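Local coordinates for peptidoglycan synthetase penicillin-binding protein 3 (Bifidobacterium adolescentis, PDB 4YE5) that probably binds penicillin and is likely to cross-link peptidoglycan at the bacterial membrane, at residues A30-I35 with T180-D185; Q45-Y50 with E147-N152; S240-A245 with T520-D525; E281-G286 with I503-T508. All blocks are in the same frame, centred on the assembly; numbering follows the deposited sequence.

Contact 1: residues A30-I35 with T180-D185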
loop_
_atom_site.group_PDB
_atom_site.type_symbol
_atom_site.label_atom_id
_atom_site.label_comp_id
_atom_site.label_asym_id
_atom_site.label_seq_id
_atom_site.Cartn_x
_atom_site.Cartn_y
_atom_site.Cartn_z
ATOM N N ALA A 30 -24.777 0.532 -4.613
ATOM C CA ALA A 30 -23.819 -0.509 -4.981
ATOM C C ALA A 30 -23.128 -1.064 -3.730
ATOM O O ALA A 30 -22.807 -0.309 -2.810
ATOM C CB ALA A 30 -22.762 0.051 -5.959
ATOM N N ARG A 31 -22.905 -2.378 -3.698
ATOM C CA ARG A 31 -22.162 -2.999 -2.595
ATOM C C ARG A 31 -20.655 -2.899 -2.834
ATOM O O ARG A 31 -20.166 -3.090 -3.957
ATOM C CB ARG A 31 -22.562 -4.465 -2.423
ATOM C CG ARG A 31 -24.083 -4.663 -2.271
ATOM C CD ARG A 31 -24.470 -6.139 -2.339
ATOM N NE ARG A 31 -23.757 -6.930 -1.338
ATOM C CZ ARG A 31 -23.575 -8.247 -1.411
ATOM N NH1 ARG A 31 -24.056 -8.930 -2.445
ATOM N NH2 ARG A 31 -22.908 -8.882 -0.451
ATOM N N ARG A 32 -19.924 -2.595 -1.774
ATOM C CA ARG A 32 -18.487 -2.399 -1.890
ATOM C C ARG A 32 -17.747 -3.704 -2.188
ATOM O O ARG A 32 -18.035 -4.740 -1.599
ATOM C CB ARG A 32 -17.950 -1.757 -0.615
ATOM C CG ARG A 32 -16.524 -1.222 -0.764
ATOM C CD ARG A 32 -16.124 -0.396 0.444
ATOM N NE ARG A 32 -14.799 0.190 0.249
ATOM C CZ ARG A 32 -14.578 1.294 -0.446
ATOM N NH1 ARG A 32 -15.601 1.935 -1.028
ATOM N NH2 ARG A 32 -13.331 1.754 -0.569
ATOM N N GLY A 33 -16.791 -3.647 -3.111
ATOM C CA GLY A 33 -15.971 -4.803 -3.424
ATOM C C GLY A 33 -15.011 -5.200 -2.313
ATOM O O GLY A 33 -14.828 -4.475 -1.335
ATOM N N LYS A 34 -14.420 -6.380 -2.452
ATOM C CA LYS A 34 -13.471 -6.878 -1.461
ATOM C C LYS A 34 -12.035 -6.450 -1.775
ATOM O O LYS A 34 -11.703 -6.076 -2.909
ATOM C CB LYS A 34 -13.508 -8.413 -1.368
ATOM C CG LYS A 34 -14.890 -9.060 -1.294
ATOM C CD LYS A 34 -14.746 -10.569 -1.062
ATOM C CE LYS A 34 -15.762 -11.395 -1.857
ATOM N NZ LYS A 34 -17.175 -10.936 -1.713
ATOM N N ILE A 35 -11.196 -6.506 -0.753
ATOM C CA ILE A 35 -9.751 -6.437 -0.940
ATOM C C ILE A 35 -9.185 -7.786 -0.530
ATOM O O ILE A 35 -9.541 -8.324 0.524
ATOM C CB ILE A 35 -9.103 -5.326 -0.100
ATOM C CG1 ILE A 35 -9.654 -3.958 -0.523
ATOM C CG2 ILE A 35 -7.547 -5.373 -0.277
ATOM C CD1 ILE A 35 -9.424 -2.831 0.493
ATOM N N THR A 180 -12.825 1.872 -8.027
ATOM C CA THR A 180 -12.999 0.458 -8.335
ATOM C C THR A 180 -13.862 -0.257 -7.299
ATOM O O THR A 180 -14.797 -0.983 -7.657
ATOM C CB THR A 180 -11.610 -0.252 -8.428
ATOM O OG1 THR A 180 -10.849 0.338 -9.483
ATOM C CG2 THR A 180 -11.761 -1.720 -8.722
ATOM N N LEU A 181 -13.549 -0.061 -6.018
ATOM C CA LEU A 181 -14.289 -0.730 -4.931
ATOM C C LEU A 181 -15.753 -0.260 -4.741
ATOM O O LEU A 181 -16.594 -1.017 -4.266
ATOM C CB LEU A 181 -13.534 -0.569 -3.605
ATOM C CG LEU A 181 -12.152 -1.245 -3.514
ATOM C CD1 LEU A 181 -11.354 -0.699 -2.314
ATOM C CD2 LEU A 181 -12.333 -2.768 -3.421
ATOM N N THR A 182 -16.035 0.997 -5.061
ATOM C CA THR A 182 -17.357 1.574 -4.784
ATOM C C THR A 182 -18.447 1.078 -5.739
ATOM O O THR A 182 -19.574 0.814 -5.322
ATOM C CB THR A 182 -17.318 3.121 -4.804
ATOM O OG1 THR A 182 -16.572 3.579 -3.677
ATOM C CG2 THR A 182 -18.742 3.726 -4.727
ATOM N N GLY A 183 -18.103 0.941 -7.014
ATOM C CA GLY A 183 -19.094 0.603 -8.028
ATOM C C GLY A 183 -19.945 1.817 -8.359
ATOM O O GLY A 183 -19.518 2.958 -8.156
ATOM N N ARG A 184 -21.154 1.589 -8.869
ATOM C CA ARG A 184 -22.021 2.700 -9.258
ATOM C C ARG A 184 -23.452 2.430 -8.819
ATOM O O ARG A 184 -24.028 1.411 -9.179
ATOM C CB ARG A 184 -21.979 2.910 -10.779
ATOM C CG ARG A 184 -20.614 3.381 -11.315
ATOM C CD ARG A 184 -20.644 3.637 -12.824
ATOM N NE ARG A 184 -20.871 2.420 -13.605
ATOM C CZ ARG A 184 -19.910 1.556 -13.931
ATOM N NH1 ARG A 184 -20.194 0.477 -14.648
ATOM N NH2 ARG A 184 -18.660 1.771 -13.534
ATOM N N ASP A 185 -23.999 3.340 -8.027
ATOM C CA ASP A 185 -25.361 3.232 -7.537
ATOM C C ASP A 185 -26.358 3.128 -8.698
ATOM O O ASP A 185 -26.116 3.627 -9.800
ATOM C CB ASP A 185 -25.697 4.450 -6.673
ATOM C CG ASP A 185 -24.998 4.421 -5.320
ATOM O OD1 ASP A 185 -24.228 3.479 -5.075
ATOM O OD2 ASP A 185 -25.224 5.336 -4.498
HETATM O O HOH W 1 -20.526 1.188 -2.828
#
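Gly-33 N donates to Leu-181 O over 2.9 Å, a nearly straight bond (168° at the hydrogen) that lies in the carbonyl plane on a lone pair. Farther along, Ala-30 N reaches Asp-185 OD1 at 3.0 Å, from above the carboxylate plane. These bonds tie an extended loop of the PBP dimerisation region antiparallel to the end of helix 178-182 and the turn that follows it, the end-to-end directions differing by 176°. Between them a bound water donates to both Ala-30 O and Thr-182 O, each at 2.7 Å, so a carbonyl at the helix end gains a partner.

Arg-32 has CG anti to the backbone N (chi1 -167°), and its chain runs on extended to NE. The guanidinium rests with one face on Leu-181 CB, which sits 3.8 Å from its plane, over the centre. Its charge is met by a salt bridge from NE to Glu-174; NH1 makes a weak bond to Thr-182 OG1, a hydroxyl also bonded to Asn-178 O.

Leu-181 completes the packing with its two methyls. CD1 touches Ile-35 CD1 at 4.0 Å, the side chains crossing at about a right angle, and Leu-181 CD2 lies 3.4 Å from Lys-34 O.

Contact 2: residues Q45-Y50 with E147-N152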
loop_
_atom_site.group_PDB
_atom_site.type_symbol
_atom_site.label_atom_id
_atom_site.label_comp_id
_atom_site.label_asym_id
_atom_site.label_seq_id
_atom_site.Cartn_x
_atom_site.Cartn_y
_atom_site.Cartn_z
ATOM N N GLN A 45 -13.936 -6.748 3.625
ATOM C CA GLN A 45 -15.226 -6.956 2.975
ATOM C C GLN A 45 -16.382 -6.376 3.764
ATOM O O GLN A 45 -16.332 -6.266 4.995
ATOM C CB GLN A 45 -15.476 -8.429 2.666
ATOM C CG GLN A 45 -15.595 -9.318 3.863
ATOM C CD GLN A 45 -16.148 -10.690 3.488
ATOM O OE1 GLN A 45 -17.088 -10.793 2.709
ATOM N NE2 GLN A 45 -15.560 -11.741 4.041
ATOM N N SER A 46 -17.430 -6.013 3.033
ATOM C CA SER A 46 -18.583 -5.354 3.621
ATOM C C SER A 46 -19.679 -6.368 3.965
ATOM O O SER A 46 -19.817 -7.400 3.314
ATOM C CB SER A 46 -19.116 -4.278 2.662
ATOM O OG SER A 46 -18.145 -3.261 2.444
ATOM N N VAL A 47 -20.448 -6.063 5.002
ATOM C CA VAL A 47 -21.558 -6.904 5.437
ATOM C C VAL A 47 -22.829 -6.415 4.758
ATOM O O VAL A 47 -23.208 -5.254 4.923
ATOM C CB VAL A 47 -21.772 -6.772 6.963
ATOM C CG1 VAL A 47 -22.774 -7.811 7.458
ATOM C CG2 VAL A 47 -20.437 -6.907 7.704
ATOM N N GLU A 48 -23.485 -7.280 3.992
ATOM C CA GLU A 48 -24.740 -6.896 3.355
ATOM C C GLU A 48 -25.921 -6.986 4.318
ATOM O O GLU A 48 -26.499 -8.052 4.492
ATOM C CB GLU A 48 -25.016 -7.730 2.097
ATOM C CG GLU A 48 -26.188 -7.167 1.281
ATOM C CD GLU A 48 -26.716 -8.130 0.226
ATOM O OE1 GLU A 48 -26.075 -9.173 -0.003
ATOM O OE2 GLU A 48 -27.782 -7.845 -0.370
ATOM N N ARG A 49 -26.256 -5.862 4.948
ATOM C CA ARG A 49 -27.455 -5.737 5.776
ATOM C C ARG A 49 -28.155 -4.443 5.365
ATOM O O ARG A 49 -27.562 -3.604 4.672
ATOM C CB ARG A 49 -27.103 -5.670 7.266
ATOM C CG ARG A 49 -26.170 -6.766 7.745
ATOM C CD ARG A 49 -26.795 -8.150 7.640
ATOM N NE ARG A 49 -27.746 -8.391 8.719
ATOM C CZ ARG A 49 -27.976 -9.584 9.258
ATOM N NH1 ARG A 49 -27.323 -10.652 8.809
ATOM N NH2 ARG A 49 -28.856 -9.707 10.245
ATOM N N TYR A 50 -29.401 -4.270 5.801
ATOM C CA TYR A 50 -30.212 -3.141 5.348
ATOM C C TYR A 50 -30.973 -2.468 6.469
ATOM O O TYR A 50 -31.384 -3.107 7.438
ATOM C CB TYR A 50 -31.202 -3.604 4.280
ATOM C CG TYR A 50 -30.530 -4.092 3.030
ATOM C CD1 TYR A 50 -30.165 -3.200 2.034
ATOM C CD2 TYR A 50 -30.249 -5.438 2.843
ATOM C CE1 TYR A 50 -29.540 -3.626 0.888
ATOM C CE2 TYR A 50 -29.614 -5.881 1.680
ATOM C CZ TYR A 50 -29.265 -4.963 0.706
ATOM O OH TYR A 50 -28.642 -5.366 -0.467
ATOM N N GLU A 147 -21.108 -1.325 7.071
ATOM C CA GLU A 147 -20.148 -1.992 7.936
ATOM C C GLU A 147 -19.044 -2.675 7.112
ATOM O O GLU A 147 -19.329 -3.400 6.157
ATOM C CB GLU A 147 -20.839 -3.014 8.838
ATOM C CG GLU A 147 -19.879 -3.615 9.885
ATOM C CD GLU A 147 -20.579 -4.546 10.872
ATOM O OE1 GLU A 147 -21.567 -5.214 10.485
ATOM O OE2 GLU A 147 -20.134 -4.610 12.037
ATOM N N ARG A 148 -17.789 -2.434 7.488
ATOM C CA ARG A 148 -16.631 -2.973 6.766
ATOM C C ARG A 148 -15.801 -3.810 7.739
ATOM O O ARG A 148 -15.391 -3.316 8.790
ATOM C CB ARG A 148 -15.779 -1.814 6.226
ATOM C CG ARG A 148 -14.634 -2.193 5.257
ATOM C CD ARG A 148 -15.163 -2.540 3.883
ATOM N NE ARG A 148 -14.144 -2.566 2.826
ATOM C CZ ARG A 148 -14.287 -3.223 1.676
ATOM N NH1 ARG A 148 -15.397 -3.921 1.447
ATOM N NH2 ARG A 148 -13.329 -3.188 0.746
ATOM N N LEU A 149 -15.561 -5.074 7.407
ATOM C CA LEU A 149 -14.809 -5.957 8.300
ATOM C C LEU A 149 -13.454 -6.317 7.702
ATOM O O LEU A 149 -13.327 -6.553 6.488
ATOM C CB LEU A 149 -15.577 -7.253 8.579
ATOM C CG LEU A 149 -16.977 -7.117 9.202
ATOM C CD1 LEU A 149 -17.628 -8.490 9.407
ATOM C CD2 LEU A 149 -16.919 -6.341 10.521
ATOM N N TYR A 150 -12.459 -6.402 8.572
ATOM C CA TYR A 150 -11.101 -6.741 8.165
ATOM C C TYR A 150 -10.695 -7.970 8.957
ATOM O O TYR A 150 -10.333 -7.856 10.118
ATOM C CB TYR A 150 -10.170 -5.569 8.468
ATOM C CG TYR A 150 -10.563 -4.304 7.732
ATOM C CD1 TYR A 150 -11.461 -3.391 8.296
ATOM C CD2 TYR A 150 -10.054 -4.034 6.466
ATOM C CE1 TYR A 150 -11.830 -2.239 7.611
ATOM C CE2 TYR A 150 -10.403 -2.883 5.786
ATOM C CZ TYR A 150 -11.297 -1.995 6.362
ATOM O OH TYR A 150 -11.652 -0.857 5.672
ATOM N N SER A 151 -10.754 -9.145 8.331
ATOM C CA SER A 151 -10.615 -10.398 9.078
ATOM C C SER A 151 -9.252 -10.598 9.727
ATOM O O SER A 151 -9.140 -11.355 10.683
ATOM C CB SER A 151 -10.966 -11.610 8.204
ATOM O OG SER A 151 -10.087 -11.717 7.098
ATOM N N ASN A 152 -8.212 -9.943 9.223
ATOM C CA ASN A 152 -6.889 -10.092 9.847
ATOM C C ASN A 152 -6.571 -9.057 10.949
ATOM O O ASN A 152 -5.434 -8.989 11.431
ATOM C CB ASN A 152 -5.777 -10.117 8.787
ATOM C CG ASN A 152 -5.888 -11.316 7.842
ATOM O OD1 ASN A 152 -5.217 -12.322 8.026
ATOM N ND2 ASN A 152 -6.746 -11.210 6.835
#
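Arg-148 reaches across to Ser-46, its partner in an antiparallel non-hydrogen-bonded pair, and its course can be followed atom by atom. CB leaves the strand on the face it shares with the Ser-46 side chain. CG stands anti to the backbone N (chi1 -171°), and a bend at chi2 (75°) swings CD back to within 3.4 Å of Ser-46 OG. NE turns to another partner, a salt bridge with Glu-174. Beyond it the guanidinium lies over the backbone of the facing strand: Gln-45 N is 3.8 Å from its plane, offset toward the rim. At the tip, NH1 donates to Ser-46 OG over 3.0 Å, a bent bond (140° at the hydrogen) with the hydroxyl oxygen tilted from the guanidinium plane, whereas NH2 binds Gly-33 O. Three groups therefore fix the rotation of the arginine head.

The backbones supply the ladder. Gln-45 and Leu-149 form a hydrogen-bonded pair, with Gln-45 N to Leu-149 O at 2.9 Å and Leu-149 N to Gln-45 O at 2.8 Å. Val-47 N extends the bonding to Glu-147 O at 3.1 Å. Away from the arginine, Val-47 CG2 meets Leu-149 CD1 at 3.6 Å and lies alongside the extended Glu-147 side chain, 3.4 Å from its OE1.

In the dimerisation region, the short strand 148-149 is the edge of a mixed sheet within this chain, with strand 42-46 between it and strand 35-36, while Glu-174 of helix 172-176 binds both Arg-148 and the Tyr-150 hydroxyl.

Contact 3: residues S240-A245 with T520-D525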
loop_
_atom_site.group_PDB
_atom_site.type_symbol
_atom_site.label_atom_id
_atom_site.label_comp_id
_atom_site.label_asym_id
_atom_site.label_seq_id
_atom_site.Cartn_x
_atom_site.Cartn_y
_atom_site.Cartn_z
ATOM N N SER A 240 14.052 0.310 19.049
ATOM C CA SER A 240 14.011 1.392 18.074
ATOM C C SER A 240 12.786 2.249 18.281
ATOM O O SER A 240 11.747 1.749 18.714
ATOM C CB SER A 240 13.979 0.814 16.663
ATOM O OG SER A 240 15.050 -0.091 16.476
ATOM N N ALA A 241 12.889 3.546 17.978
ATOM C CA ALA A 241 11.699 4.402 18.058
ATOM C C ALA A 241 10.635 3.879 17.082
ATOM O O ALA A 241 9.438 3.948 17.349
ATOM C CB ALA A 241 12.051 5.842 17.737
ATOM N N TRP A 242 11.086 3.352 15.950
ATOM C CA TRP A 242 10.185 2.732 14.980
ATOM C C TRP A 242 11.019 1.948 13.999
ATOM O O TRP A 242 12.238 2.126 13.947
ATOM C CB TRP A 242 9.267 3.744 14.236
ATOM C CG TRP A 242 9.932 4.963 13.555
ATOM C CD1 TRP A 242 9.811 6.275 13.956
ATOM C CD2 TRP A 242 10.742 4.989 12.353
ATOM N NE1 TRP A 242 10.511 7.094 13.098
ATOM C CE2 TRP A 242 11.075 6.341 12.107
ATOM C CE3 TRP A 242 11.216 4.012 11.475
ATOM C CZ2 TRP A 242 11.875 6.731 11.024
ATOM C CZ3 TRP A 242 12.009 4.404 10.385
ATOM C CH2 TRP A 242 12.338 5.757 10.185
ATOM N N GLY A 243 10.370 1.058 13.253
ATOM C CA GLY A 243 11.057 0.303 12.220
ATOM C C GLY A 243 10.102 0.127 11.055
ATOM O O GLY A 243 8.884 0.039 11.259
ATOM N N ILE A 244 10.641 0.116 9.840
ATOM C CA ILE A 244 9.827 -0.177 8.654
ATOM C C ILE A 244 10.601 -1.168 7.792
ATOM O O ILE A 244 11.822 -1.234 7.870
ATOM C CB ILE A 244 9.488 1.109 7.846
ATOM C CG1 ILE A 244 10.713 1.669 7.156
ATOM C CG2 ILE A 244 8.843 2.202 8.735
ATOM C CD1 ILE A 244 10.562 3.155 6.712
ATOM N N ALA A 245 9.897 -1.956 6.986
ATOM C CA ALA A 245 10.542 -2.991 6.185
ATOM C C ALA A 245 9.732 -3.201 4.938
ATOM O O ALA A 245 8.501 -3.035 4.948
ATOM C CB ALA A 245 10.610 -4.313 6.955
ATOM N N THR A 520 14.449 -4.369 2.342
ATOM C CA THR A 520 15.044 -3.186 2.926
ATOM C C THR A 520 14.452 -2.949 4.304
ATOM O O THR A 520 13.245 -3.074 4.490
ATOM C CB THR A 520 14.785 -1.957 2.040
ATOM O OG1 THR A 520 15.326 -2.189 0.731
ATOM C CG2 THR A 520 15.447 -0.712 2.643
ATOM N N VAL A 521 15.299 -2.604 5.266
ATOM C CA VAL A 521 14.856 -2.308 6.625
ATOM C C VAL A 521 15.426 -0.958 7.063
ATOM O O VAL A 521 16.589 -0.656 6.788
ATOM C CB VAL A 521 15.294 -3.413 7.615
ATOM C CG1 VAL A 521 15.049 -2.970 9.097
ATOM C CG2 VAL A 521 14.526 -4.704 7.337
ATOM N N VAL A 522 14.600 -0.141 7.713
ATOM C CA VAL A 522 15.045 1.126 8.296
ATOM C C VAL A 522 14.572 1.195 9.739
ATOM O O VAL A 522 13.379 1.032 9.997
ATOM C CB VAL A 522 14.460 2.337 7.515
ATOM C CG1 VAL A 522 15.026 3.633 8.060
ATOM C CG2 VAL A 522 14.761 2.192 6.004
ATOM N N LEU A 523 15.494 1.430 10.674
ATOM C CA LEU A 523 15.160 1.531 12.101
ATOM C C LEU A 523 15.631 2.866 12.627
ATOM O O LEU A 523 16.743 3.298 12.314
ATOM C CB LEU A 523 15.874 0.420 12.914
ATOM C CG LEU A 523 15.708 -1.014 12.402
ATOM C CD1 LEU A 523 16.598 -1.951 13.242
ATOM C CD2 LEU A 523 14.243 -1.471 12.482
ATOM N N LYS A 524 14.802 3.513 13.436
ATOM C CA LYS A 524 15.181 4.779 14.053
ATOM C C LYS A 524 15.702 4.563 15.462
ATOM O O LYS A 524 15.044 3.927 16.277
ATOM C CB LYS A 524 14.015 5.772 14.084
ATOM C CG LYS A 524 14.422 7.145 14.695
ATOM C CD LYS A 524 13.318 8.211 14.529
ATOM C CE LYS A 524 13.710 9.492 15.300
ATOM N NZ LYS A 524 12.873 10.686 14.905
ATOM N N ASP A 525 16.897 5.082 15.721
ATOM C CA ASP A 525 17.536 4.976 17.023
ATOM C C ASP A 525 17.561 3.559 17.628
ATOM O O ASP A 525 17.145 3.376 18.778
ATOM C CB ASP A 525 16.860 5.951 17.996
ATOM C CG ASP A 525 17.167 7.413 17.661
ATOM O OD1 ASP A 525 18.265 7.690 17.133
ATOM O OD2 ASP A 525 16.313 8.287 17.936
#
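Ile-244 and Val-522 face each other as an antiparallel hydrogen-bonded pair in the five-stranded sheet of the transpeptidase domain, the central sheet of the penicillin-binding and beta-lactamase fold. The axes of segments 242-245 and 520-524 approach to 4.8 Å, their directions 171° apart.

Among the hydrogen bonds, Ile-244 N reaches Val-522 O at 2.9 Å and Val-522 N returns to Ile-244 O at 3.0 Å. Lys-524 N also donates to Trp-242 O, and Ala-241 N to Lys-524 O. CA-H...O contacts fill in between, such as Ala-245 CA to Thr-520 O at 3.2 Å.

A CH-pi contact marks the Trp-242 end. Lys-524 CB lies 3.8 Å from the centroid of the Trp-242 five-membered ring, only 18° off its normal, hence over the face. The extended lysine continues past the indole, with CD 3.3 Å from Trp-242 NE1, and its NZ is bonded to Ala-493 O. Arg-277 adds a cation-pi contact to the same indole.

Apolar packing divides between the faces. Trp-242 CZ3 touches Val-522 CG1 at 3.9 Å beside Ile-244, which lies alongside the valine. On the face bearing Val-521 and Ala-245, Gly-243 has no side chain, and Leu-523 CD2 comes to 3.7 Å from Gly-243 CA, approaching obliquely from the neighbouring strand.

Contact 4: residues E281-G286 with I503-T508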
loop_
_atom_site.group_PDB
_atom_site.type_symbol
_atom_site.label_atom_id
_atom_site.label_comp_id
_atom_site.label_asym_id
_atom_site.label_seq_id
_atom_site.Cartn_x
_atom_site.Cartn_y
_atom_site.Cartn_z
ATOM N N GLU A 281 7.387 7.973 5.547
ATOM C CA GLU A 281 8.694 8.399 6.054
ATOM C C GLU A 281 9.707 8.695 4.934
ATOM O O GLU A 281 9.863 7.904 4.002
ATOM C CB GLU A 281 9.271 7.322 6.983
ATOM C CG GLU A 281 10.373 7.850 7.886
ATOM C CD GLU A 281 9.814 8.722 9.008
ATOM O OE1 GLU A 281 8.654 8.524 9.410
ATOM O OE2 GLU A 281 10.527 9.608 9.487
ATOM N N THR A 282 10.396 9.834 5.016
ATOM C CA THR A 282 11.524 10.059 4.122
ATOM C C THR A 282 12.776 10.332 4.948
ATOM O O THR A 282 12.688 10.765 6.085
ATOM C CB THR A 282 11.292 11.231 3.136
ATOM O OG1 THR A 282 11.158 12.451 3.869
ATOM C CG2 THR A 282 10.027 11.001 2.291
ATOM N N PHE A 283 13.941 10.068 4.370
ATOM C CA PHE A 283 15.199 10.148 5.103
ATOM C C PHE A 283 16.329 10.128 4.091
ATOM O O PHE A 283 16.147 9.658 2.955
ATOM C CB PHE A 283 15.347 8.928 6.026
ATOM C CG PHE A 283 15.036 7.607 5.337
ATOM C CD1 PHE A 283 16.023 6.892 4.690
ATOM C CD2 PHE A 283 13.729 7.118 5.308
ATOM C CE1 PHE A 283 15.724 5.681 4.046
ATOM C CE2 PHE A 283 13.423 5.908 4.680
ATOM C CZ PHE A 283 14.405 5.199 4.041
ATOM N N GLU A 284 17.497 10.613 4.504
ATOM C CA GLU A 284 18.691 10.467 3.692
ATOM C C GLU A 284 19.091 9.021 3.763
ATOM O O GLU A 284 19.080 8.431 4.851
ATOM C CB GLU A 284 19.834 11.360 4.206
ATOM C CG GLU A 284 19.572 12.860 4.063
ATOM C CD GLU A 284 20.612 13.686 4.818
ATOM O OE1 GLU A 284 20.721 13.527 6.055
ATOM O OE2 GLU A 284 21.326 14.476 4.174
ATOM N N PRO A 285 19.445 8.426 2.604
ATOM C CA PRO A 285 19.793 7.003 2.586
ATOM C C PRO A 285 21.213 6.721 3.096
ATOM O O PRO A 285 21.520 5.560 3.335
ATOM C CB PRO A 285 19.673 6.635 1.101
ATOM C CG PRO A 285 20.052 7.910 0.385
ATOM C CD PRO A 285 19.458 9.021 1.253
ATOM N N GLY A 286 22.053 7.745 3.250
ATOM C CA GLY A 286 23.429 7.522 3.663
ATOM C C GLY A 286 24.194 6.645 2.670
ATOM O O GLY A 286 23.920 6.671 1.469
ATOM N N ILE A 503 18.870 7.046 11.757
ATOM C CA ILE A 503 18.297 5.803 11.296
ATOM C C ILE A 503 19.452 4.888 10.933
ATOM O O ILE A 503 20.535 5.367 10.568
ATOM C CB ILE A 503 17.413 5.988 10.056
ATOM C CG1 ILE A 503 18.145 6.844 9.030
ATOM C CG2 ILE A 503 16.088 6.664 10.456
ATOM C CD1 ILE A 503 17.811 6.529 7.633
ATOM N N SER A 504 19.212 3.589 11.072
ATOM C CA SER A 504 20.044 2.528 10.517
ATOM C C SER A 504 19.272 1.945 9.336
ATOM O O SER A 504 18.135 1.503 9.507
ATOM C CB SER A 504 20.226 1.435 11.580
ATOM O OG SER A 504 20.808 0.243 11.069
ATOM N N ASP A 505 19.865 1.948 8.143
ATOM C CA ASP A 505 19.200 1.346 6.986
ATOM C C ASP A 505 20.057 0.259 6.379
ATOM O O ASP A 505 21.281 0.233 6.559
ATOM C CB ASP A 505 18.698 2.373 5.936
ATOM C CG ASP A 505 19.807 3.231 5.316
ATOM O OD1 ASP A 505 20.973 3.115 5.717
ATOM O OD2 ASP A 505 19.501 4.061 4.410
ATOM N N TYR A 506 19.410 -0.653 5.672
ATOM C CA TYR A 506 20.111 -1.815 5.164
ATOM C C TYR A 506 19.238 -2.388 4.081
ATOM O O TYR A 506 18.043 -2.543 4.278
ATOM C CB TYR A 506 20.308 -2.848 6.295
ATOM C CG TYR A 506 21.462 -3.833 6.073
ATOM C CD1 TYR A 506 21.296 -4.982 5.284
ATOM C CD2 TYR A 506 22.703 -3.631 6.681
ATOM C CE1 TYR A 506 22.376 -5.907 5.099
ATOM C CE2 TYR A 506 23.773 -4.542 6.496
ATOM C CZ TYR A 506 23.598 -5.672 5.710
ATOM O OH TYR A 506 24.667 -6.568 5.535
ATOM N N SER A 507 19.827 -2.680 2.929
ATOM C CA SER A 507 19.068 -3.218 1.829
ATOM C C SER A 507 19.845 -4.389 1.239
ATOM O O SER A 507 21.032 -4.273 0.921
ATOM C CB SER A 507 18.784 -2.132 0.792
ATOM O OG SER A 507 17.922 -2.627 -0.220
ATOM N N THR A 508 19.151 -5.513 1.100
ATOM C CA THR A 508 19.764 -6.763 0.718
ATOM C C THR A 508 19.108 -7.362 -0.528
ATOM O O THR A 508 17.875 -7.386 -0.647
ATOM C CB THR A 508 19.589 -7.806 1.843
ATOM O OG1 THR A 508 20.173 -7.297 3.051
ATOM C CG2 THR A 508 20.303 -9.102 1.447
#
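In the transpeptidase domain, the loop that carries Phe-283 and Pro-285 over Ile-503 and Asp-505 of strand 501-510 leads straight into an SxxK pattern at the start of helix 290-299, probably the active-site motif of this family.

The apolar part is carried by two side chains meeting at about a right angle. Phe-283 has CG between its backbone N and carbonyl carbon (chi1 47°), placing the ring root over the strand. Ile-503 sends up CD1, which touches Phe-283 CD1 at 3.5 Å; the same methyl lies 3.6 Å from Glu-284 O.

Asp-505 rises next to it, its carboxylate turned 78° from the Phe-283 ring plane. OD2 is 4.1 Å from Phe-283 CE1 and comes within 2.7 Å of Pro-285 O.

Val-522 on the adjacent strand touches Phe-283, Ile-503 and Asp-505, whereas Leu-411 of helix 408-419 meets Phe-283, Pro-285 and Asp-505. The Asp-505 side chain lies near the SxxK residues without touching them. Glu-284 OE2 is bonded to Gly-403 N and to a glycerol that probably comes from the crystallisation liquor. This placing of the loop before the SxxK helix against the central sheet is consistent with the fold of penicillin-binding transpeptidases.

From the N terminus, contact 1 opens first and closes a long loop at 180-185. Contact 2 begins and ends within that loop, so its smaller closure is wholly enclosed, and the two touch: Arg-31 forms a salt bridge with Glu-48. Both lie within the dimerisation region, tying the 30-35 loop to the end of helix 178-182 and strand 42-46 to strand 148-149. The chain then passes to the transpeptidase region, where contact 3 joins 240-245 to 520-525 and encloses contact 4. These two share one sheet through neighbouring strands 501-510 and 517-524, and their centres are 8 Å apart. The pairs follow in series without crossing, and the centres of contacts 1 and 3 lie about 35 Å apart.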